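Local structure of hypothetical protein EF3068 (2B6C) at residues Gln10-Pro13 against Glu14-Ala17. The protein is of unknown function but is probably a DNA alkylation repair enzyme of the AlkD-like kind. Numbering follows the deposited sequence.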
loop_
_atom_site.group_PDB
_atom_site.type_symbol
_atom_site.label_atom_id
_atom_site.label_comp_id
_atom_site.label_asym_id
_atom_site.label_seq_id
_atom_site.Cartn_x
_atom_site.Cartn_y
_atom_site.Cartn_z
ATOM N N GLN B 10 18.630 21.594 -0.117
ATOM C CA GLN B 10 19.817 22.409 0.048
ATOM C C GLN B 10 20.808 22.069 -1.063
ATOM O O GLN B 10 21.075 20.898 -1.333
ATOM C CB GLN B 10 20.430 22.148 1.426
ATOM C CG GLN B 10 21.075 23.374 2.027
ATOM C CD GLN B 10 20.101 24.557 2.135
ATOM O OE1 GLN B 10 20.465 25.697 1.826
ATOM N NE2 GLN B 10 18.860 24.286 2.561
ATOM N N LYS B 11 21.349 23.098 -1.703
ATOM C CA LYS B 11 22.264 22.915 -2.819
ATOM C C LYS B 11 23.633 22.382 -2.369
ATOM O O LYS B 11 24.300 22.954 -1.499
ATOM C CB LYS B 11 22.354 24.215 -3.647
ATOM C CG LYS B 11 23.491 24.284 -4.673
ATOM C CD LYS B 11 22.983 24.733 -6.053
ATOM C CE LYS B 11 22.647 23.512 -6.939
ATOM N NZ LYS B 11 22.021 23.855 -8.265
ATOM N N ASN B 12 24.010 21.241 -2.930
ATOM C CA ASN B 12 25.330 20.668 -2.704
ATOM C C ASN B 12 26.110 20.690 -4.022
ATOM O O ASN B 12 26.005 19.762 -4.825
ATOM C CB ASN B 12 25.246 19.258 -2.099
ATOM C CG ASN B 12 26.630 18.625 -1.875
ATOM O OD1 ASN B 12 27.648 19.040 -2.474
ATOM N ND2 ASN B 12 26.675 17.619 -0.999
ATOM N N PRO B 13 26.897 21.762 -4.238
ATOM C CA PRO B 13 27.503 22.086 -5.533
ATOM C C PRO B 13 28.425 21.014 -6.087
ATOM O O PRO B 13 28.455 20.807 -7.310
ATOM C CB PRO B 13 28.304 23.372 -5.251
ATOM C CG PRO B 13 27.779 23.889 -3.989
ATOM C CD PRO B 13 27.255 22.745 -3.202
ATOM N N GLU B 14 29.169 20.338 -5.212
ATOM C CA GLU B 14 30.119 19.330 -5.674
ATOM C C GLU B 14 29.409 18.047 -6.121
ATOM O O GLU B 14 29.742 17.459 -7.153
ATOM C CB GLU B 14 31.183 19.049 -4.607
ATOM C CG GLU B 14 32.174 20.230 -4.398
ATOM C CD GLU B 14 33.650 19.778 -4.213
ATOM O OE1 GLU B 14 33.979 18.622 -4.596
ATOM O OE2 GLU B 14 34.481 20.579 -3.697
ATOM N N THR B 15 28.428 17.617 -5.330
ATOM C CA THR B 15 27.647 16.434 -5.673
ATOM C C THR B 15 26.757 16.726 -6.891
ATOM O O THR B 15 26.563 15.866 -7.744
ATOM C CB THR B 15 26.821 15.948 -4.449
ATOM O OG1 THR B 15 27.717 15.713 -3.342
ATOM C CG2 THR B 15 26.073 14.668 -4.780
ATOM N N ALA B 16 26.234 17.946 -6.972
ATOM C CA ALA B 16 25.395 18.355 -8.097
ATOM C C ALA B 16 26.171 18.283 -9.415
ATOM O O ALA B 16 25.652 17.797 -10.393
ATOM C CB ALA B 16 24.816 19.775 -7.882
ATOM N N ALA B 17 27.408 18.771 -9.425
ATOM C CA ALA B 17 28.274 18.710 -10.601
ATOM C C ALA B 17 28.435 17.290 -11.106
ATOM O O ALA B 17 28.421 17.067 -12.307
ATOM C CB ALA B 17 29.639 19.308 -10.288
HETATM O O HOH W 1 29.746 21.203 -2.427
#
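With CG swung opposite the backbone N (chi1 179°) and a small turn about CB-CG (chi2 -20°) that leaves OD1 nearly eclipsing the CA-CB bond, Asn12 carries its amide forward to the start of helix 13-22, beside Thr15. Asn12 holds the N-cap position, and its OD1 accepts from Thr15 N at 3.3 Å. The bond is long but almost straight at the hydrogen (174°), although the donor stands well above the plane of the amide and not on a lone pair. A water serves the same oxygen: it donates to Asn12 OD1 at 3.0 Å and accepts from Glu14 N, so the preceding N-H, that of Glu14, is served through a water bridge. The Asn12 and Thr15 side chains meet at a slant. Thr15, with OG1 beside its own backbone N, sets that hydroxyl 3.2 Å from Asn12 ND2, a polar approach whose angle is too poor for a hydrogen bond. Behind the cap the ordinary helical ladder begins, Ala16 N reaching Asn12 O at 2.8 Å and Ala17 N reaching Pro13 O at 3.1 Å. Pro13, which has no N-H to leave without a partner, suits the first position of the helix. Ala16 CB points toward the incoming loop and lies 3.3 Å from Asn12 O, also touching Phe29, while Lys11 gives its NZ to Phe29 O and to a glycerol that probably came from the crystallisation liquor. Backbone bonding between Asn12 and Ala30 further ties this start to the loop that follows the helix. The N-terminal helix of this all-helical protein thus opens with side chain, water and proline together meeting the needs of its first-turn N-H groups, and the partial negative charge of Asn12 OD1 probably complements the helix dipole.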